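Apical membrane antigen 1-like protein, soluble form (Toxoplasma gondii, PDB 3ZLE) may play a role in host cell invasion as the sporozoite form of an apicomplexan surface antigen, represented here by its conserved ectoplasmic region. Local coordinates at residues 16-21 against 325-330; 348-353 against 370-375. All blocks are in the same frame, centred on the assembly; numbering follows the deposited sequence.

Contact 1: 16-21 against 325-330; sequences ADFMKR and DCFAPI
Met-19 and Phe-18, consecutive residues of helix 13-20, both reach the ring of Phe-327 on strand 326-330, and these three side chains carry a buried contact. The first interaction is a Met-aromatic one. Met-19 SD sits 4.4 Å from the centroid of the Phe-327 ring, approaching obliquely, and is nearest the CD2-CE2 side, with SD to CE2 at 3.5 Å. CG of Met-19 is anti to the backbone N (chi1 -150°), and the chain then bends at chi2 and chi3, which keeps CE beside the same ring, 3.7 Å from Phe-327 CE2.

The second is aromatic. Phe-18 presents its CE2 edge, and this atom lies 3.6 Å from Phe-327 CE2. The ring planes are inclined at 54° with centroids 5.7 Å apart, so the pair is an oblique packing. Phe-327 CE2 is thus touched by both helix residues.

Packing of the Met-19 side chain on the strand backbone completes the set: Met-19 CG lies 3.7 Å from Asp-325 O, while Met-19 SD is close to Cys-326 N. The side chain of Asp-325 leaves the backbone away from the helix; its OD1 accepts a hydrogen bond from Trp-231 N, and Asp-325 O accepts one from Asn-7 ND2.

The short helix and strand segments run at 101° to each other. Strand 326-330 is an outer strand beside 226-232, where Asp-325 and Cys-326 both face Gly-229 in a classic beta bulge and Cys-326 is disulfide-bonded to Cys-236. Trp-9 and Phe-22 meet Phe-327 edge-to-face, and Val-223 of strand 222-223 touches both phenylalanines, extending the apolar cluster between N-terminal helix and sheet.

Contact 2: 348-353 against 370-375; sequences PQCDSA and TECVGN
Ser-352 makes three hydrogen bonds across the contact, two with Asn-375 and one with the carbonyl oxygen of Cys-372. Ser-352 OG donates to Cys-372 O at 2.7 Å, coming from above the carbonyl plane, and accepts from Asn-375 N at 3.1 Å in a nearly straight bond. Ser-352 N in turn donates to Asn-375 OD1 (2.9 Å, N-H...O angle 159°), with the donor tilted from the amide carbonyl plane. CG of Asn-375 lies anti to its carbonyl carbon (chi1 -72°). A weak bond runs from Cys-350 N to Asn-375 O at 3.0 Å.

Beside this polar patch lies the Cys-350–Cys-372 disulfide, SG to SG 2.0 Å. Its S-S torsion of -173° is far from the usual value close to a right angle, an unusual, nearly trans geometry that is probably strained, if it is modelled correctly. Outward, CB and CG of Gln-349 pack against Asn-375 O, each at 3.6 Å, while Phe-355 touches both cysteines.

Gly-374 and Asn-375, both with positive phi, form the turn between strands 366-373 and 376-383. One covalent bridge and several hydrogen bonds therefore tie this exposed hairpin turn to the preceding loop, consistent with the cystine-rich domain III of AMA1 proteins.

Contacts 1 and 2 lie on the same side of the chain's centre, with their own centres about 14 Å apart, and they follow one another along the sequence. They meet directly where Phe-18 CG packs on Pro-348 CD at 3.5 Å, so the N-terminal helix touches both strand 326-330 and the loop leading into the C-terminal hairpin. Contact 1 is buried and apolar, whereas contact 2 is a surface contact built from a disulfide and hydrogen bonds. Bound glycerol, probably from the crystallisation liquor, comes within about 4 Å of the Phe-18 side chain and about 5 Å of the Gln-349 side chain.

Contact 1: 16-21 against 325-330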
loop_
_atom_site.group_PDB
_atom_site.type_symbol
_atom_site.label_atom_id
_atom_site.label_comp_id
_atom_site.label_asym_id
_atom_site.label_seq_id
_atom_site.Cartn_x
_atom_site.Cartn_y
_atom_site.Cartn_z
ATOM N N ALA A 16 -4.475 -21.458 -2.547
ATOM C CA ALA A 16 -5.650 -20.619 -2.355
ATOM C C ALA A 16 -5.304 -19.523 -1.379
ATOM O O ALA A 16 -5.582 -18.345 -1.623
ATOM C CB ALA A 16 -6.844 -21.478 -1.869
ATOM N N ASP A 17 -4.464 -19.855 -0.420
ATOM C CA ASP A 17 -3.991 -18.836 0.543
ATOM C C ASP A 17 -3.093 -17.855 -0.094
ATOM O O ASP A 17 -3.025 -16.703 0.292
ATOM C CB ASP A 17 -3.258 -19.509 1.721
ATOM C CG ASP A 17 -4.190 -20.187 2.666
ATOM O OD1 ASP A 17 -5.429 -20.131 2.428
ATOM O OD2 ASP A 17 -3.699 -20.878 3.592
ATOM N N PHE A 18 -2.367 -18.294 -1.125
ATOM C CA PHE A 18 -1.511 -17.370 -1.794
ATOM C C PHE A 18 -2.315 -16.428 -2.680
ATOM O O PHE A 18 -2.142 -15.209 -2.643
ATOM C CB PHE A 18 -0.458 -18.132 -2.589
ATOM C CG PHE A 18 0.643 -17.263 -3.117
ATOM C CD1 PHE A 18 1.723 -16.906 -2.310
ATOM C CD2 PHE A 18 0.613 -16.811 -4.433
ATOM C CE1 PHE A 18 2.769 -16.130 -2.832
ATOM C CE2 PHE A 18 1.660 -16.086 -4.968
ATOM C CZ PHE A 18 2.765 -15.777 -4.167
ATOM N N MET A 19 -3.271 -16.986 -3.423
ATOM C CA MET A 19 -4.106 -16.155 -4.318
ATOM C C MET A 19 -4.964 -15.171 -3.509
ATOM O O MET A 19 -5.139 -14.014 -3.886
ATOM C CB MET A 19 -5.004 -17.075 -5.184
ATOM C CG MET A 19 -5.363 -16.529 -6.555
ATOM S SD MET A 19 -3.939 -16.117 -7.597
ATOM C CE MET A 19 -4.193 -14.348 -7.734
ATOM N N LYS A 20 -5.536 -15.647 -2.399
ATOM C CA LYS A 20 -6.422 -14.789 -1.558
ATOM C C LYS A 20 -5.746 -13.471 -1.238
ATOM O O LYS A 20 -6.418 -12.443 -1.042
ATOM C CB LYS A 20 -6.722 -15.470 -0.230
ATOM C CG LYS A 20 -7.771 -16.541 -0.258
ATOM C CD LYS A 20 -7.979 -17.080 1.163
ATOM C CE LYS A 20 -8.378 -18.558 1.176
ATOM N NZ LYS A 20 -9.297 -18.952 0.061
ATOM N N ARG A 21 -4.432 -13.514 -1.085
ATOM C CA ARG A 21 -3.694 -12.346 -0.617
ATOM C C ARG A 21 -3.939 -11.199 -1.580
ATOM O O ARG A 21 -3.705 -10.029 -1.239
ATOM C CB ARG A 21 -2.197 -12.621 -0.616
ATOM C CG ARG A 21 -1.646 -13.615 0.348
ATOM C CD ARG A 21 -0.098 -13.711 0.061
ATOM N NE ARG A 21 0.652 -14.552 0.998
ATOM C CZ ARG A 21 1.256 -14.091 2.119
ATOM N NH1 ARG A 21 1.082 -12.839 2.504
ATOM N NH2 ARG A 21 1.988 -14.913 2.883
ATOM N N ASP A 325 -7.286 -14.128 -10.275
ATOM C CA ASP A 325 -7.569 -15.401 -9.602
ATOM C C ASP A 325 -6.635 -16.519 -10.064
ATOM O O ASP A 325 -6.809 -17.660 -9.732
ATOM C CB ASP A 325 -9.054 -15.806 -9.807
ATOM C CG ASP A 325 -9.415 -15.998 -11.270
ATOM O OD1 ASP A 325 -8.493 -16.073 -12.113
ATOM O OD2 ASP A 325 -10.630 -16.190 -11.581
ATOM N N CYS A 326 -5.598 -16.174 -10.796
ATOM C CA CYS A 326 -4.537 -17.143 -11.023
ATOM C C CYS A 326 -3.272 -16.410 -11.387
ATOM O O CYS A 326 -3.261 -15.153 -11.545
ATOM C CB CYS A 326 -4.927 -18.124 -12.150
ATOM S SG CYS A 326 -5.401 -17.258 -13.661
ATOM N N PHE A 327 -2.185 -17.178 -11.428
ATOM C CA PHE A 327 -0.909 -16.714 -11.894
ATOM C C PHE A 327 -0.508 -17.507 -13.105
ATOM O O PHE A 327 -0.582 -18.748 -13.102
ATOM C CB PHE A 327 0.141 -16.934 -10.816
ATOM C CG PHE A 327 0.143 -15.885 -9.785
ATOM C CD1 PHE A 327 0.710 -14.645 -10.050
ATOM C CD2 PHE A 327 -0.545 -16.071 -8.584
ATOM C CE1 PHE A 327 0.696 -13.656 -9.090
ATOM C CE2 PHE A 327 -0.563 -15.077 -7.621
ATOM C CZ PHE A 327 0.056 -13.890 -7.863
ATOM N N ALA A 328 -0.014 -16.806 -14.117
ATOM C CA ALA A 328 0.643 -17.473 -15.238
ATOM C C ALA A 328 2.172 -17.494 -15.014
ATOM O O ALA A 328 2.805 -16.436 -15.053
ATOM C CB ALA A 328 0.328 -16.695 -16.536
ATOM N N PRO A 329 2.768 -18.661 -14.768
ATOM C CA PRO A 329 4.243 -18.558 -14.524
ATOM C C PRO A 329 4.988 -18.251 -15.828
ATOM O O PRO A 329 4.817 -18.965 -16.827
ATOM C CB PRO A 329 4.628 -19.962 -13.988
ATOM C CG PRO A 329 3.566 -20.869 -14.538
ATOM C CD PRO A 329 2.281 -20.064 -14.675
ATOM N N ILE A 330 5.707 -17.140 -15.835
ATOM C CA ILE A 330 6.399 -16.630 -17.008
ATOM C C ILE A 330 7.745 -16.140 -16.506
ATOM O O ILE A 330 7.789 -15.245 -15.718
ATOM C CB ILE A 330 5.715 -15.366 -17.567
ATOM C CG1 ILE A 330 4.205 -15.577 -17.745
ATOM C CG2 ILE A 330 6.422 -14.904 -18.843
ATOM C CD1 ILE A 330 3.777 -15.682 -19.188
#

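Contact 2: 348-353 against 370-375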
loop_
_atom_site.group_PDB
_atom_site.type_symbol
_atom_site.label_atom_id
_atom_site.label_comp_id
_atom_site.label_asym_id
_atom_site.label_seq_id
_atom_site.Cartn_x
_atom_site.Cartn_y
_atom_site.Cartn_z
ATOM N N PRO A 348 4.111 -20.325 -4.775
ATOM C CA PRO A 348 4.239 -21.484 -3.924
ATOM C C PRO A 348 4.674 -22.657 -4.768
ATOM O O PRO A 348 4.275 -22.776 -5.915
ATOM C CB PRO A 348 2.808 -21.722 -3.364
ATOM C CG PRO A 348 1.963 -20.597 -3.897
ATOM C CD PRO A 348 2.856 -19.588 -4.579
ATOM N N GLN A 349 5.471 -23.532 -4.189
ATOM C CA GLN A 349 5.802 -24.744 -4.857
ATOM C C GLN A 349 4.600 -25.619 -5.038
ATOM O O GLN A 349 3.549 -25.420 -4.434
ATOM C CB GLN A 349 6.905 -25.494 -4.136
ATOM C CG GLN A 349 8.285 -24.986 -4.548
ATOM C CD GLN A 349 9.425 -25.744 -3.897
ATOM O OE1 GLN A 349 9.218 -26.523 -2.971
ATOM N NE2 GLN A 349 10.645 -25.514 -4.386
ATOM N N CYS A 350 4.828 -26.697 -5.742
ATOM C CA CYS A 350 3.812 -27.388 -6.425
ATOM C C CYS A 350 4.296 -28.826 -6.253
ATOM O O CYS A 350 5.479 -29.040 -6.102
ATOM C CB CYS A 350 3.880 -26.871 -7.876
ATOM S SG CYS A 350 3.181 -27.829 -9.138
ATOM N N ASP A 351 3.406 -29.784 -6.063
ATOM C CA ASP A 351 3.882 -31.192 -5.849
ATOM C C ASP A 351 3.819 -32.021 -7.134
ATOM O O ASP A 351 2.728 -32.402 -7.581
ATOM C CB ASP A 351 3.059 -31.845 -4.738
ATOM C CG ASP A 351 3.274 -33.370 -4.640
ATOM O OD1 ASP A 351 4.412 -33.865 -4.831
ATOM O OD2 ASP A 351 2.294 -34.062 -4.308
ATOM N N SER A 352 4.979 -32.229 -7.763
ATOM C CA SER A 352 5.055 -32.832 -9.088
ATOM C C SER A 352 4.441 -34.211 -9.133
ATOM O O SER A 352 3.856 -34.596 -10.149
ATOM C CB SER A 352 6.504 -32.930 -9.571
ATOM O OG SER A 352 6.830 -31.849 -10.420
ATOM N N ALA A 353 4.650 -34.986 -8.066
ATOM C CA ALA A 353 4.135 -36.371 -7.996
ATOM C C ALA A 353 2.615 -36.510 -8.109
ATOM O O ALA A 353 2.129 -37.510 -8.620
ATOM C CB ALA A 353 4.660 -37.100 -6.752
ATOM N N THR A 370 -1.001 -26.511 -18.234
ATOM C CA THR A 370 -0.478 -26.120 -16.912
ATOM C C THR A 370 -0.028 -27.379 -16.180
ATOM O O THR A 370 -0.789 -28.325 -16.056
ATOM C CB THR A 370 -1.566 -25.420 -16.047
ATOM O OG1 THR A 370 -2.215 -24.398 -16.812
ATOM C CG2 THR A 370 -0.962 -24.770 -14.790
ATOM N N GLU A 371 1.240 -27.431 -15.783
ATOM C CA GLU A 371 1.732 -28.611 -15.095
ATOM C C GLU A 371 2.674 -28.284 -13.952
ATOM O O GLU A 371 3.020 -27.115 -13.714
ATOM C CB GLU A 371 2.448 -29.615 -16.016
ATOM C CG GLU A 371 2.088 -29.634 -17.489
ATOM C CD GLU A 371 3.167 -30.340 -18.305
ATOM O OE1 GLU A 371 3.284 -31.574 -18.187
ATOM O OE2 GLU A 371 3.965 -29.651 -18.972
ATOM N N CYS A 372 3.182 -29.362 -13.342
ATOM C CA CYS A 372 4.202 -29.284 -12.320
ATOM C C CYS A 372 5.445 -30.037 -12.746
ATOM O O CYS A 372 5.504 -31.255 -12.649
ATOM C CB CYS A 372 3.724 -29.912 -11.028
ATOM S SG CYS A 372 4.587 -29.236 -9.581
ATOM N N VAL A 373 6.509 -29.288 -12.905
ATOM C CA VAL A 373 7.728 -29.807 -13.441
ATOM C C VAL A 373 8.784 -29.396 -12.418
ATOM O O VAL A 373 8.916 -28.217 -12.128
ATOM C CB VAL A 373 8.007 -29.077 -14.770
ATOM C CG1 VAL A 373 9.386 -29.372 -15.283
ATOM C CG2 VAL A 373 6.907 -29.351 -15.797
ATOM N N GLY A 374 9.455 -30.358 -11.798
ATOM C CA GLY A 374 10.491 -30.017 -10.828
ATOM C C GLY A 374 9.882 -29.225 -9.682
ATOM O O GLY A 374 10.450 -28.247 -9.217
ATOM N N ASN A 375 8.650 -29.574 -9.345
ATOM C CA ASN A 375 7.916 -28.906 -8.291
ATOM C C ASN A 375 7.619 -27.435 -8.480
ATOM O O ASN A 375 7.310 -26.744 -7.508
ATOM C CB ASN A 375 8.583 -29.163 -6.939
ATOM C CG ASN A 375 8.383 -30.576 -6.481
ATOM O OD1 ASN A 375 7.644 -31.346 -7.108
ATOM N ND2 ASN A 375 8.993 -30.922 -5.381
#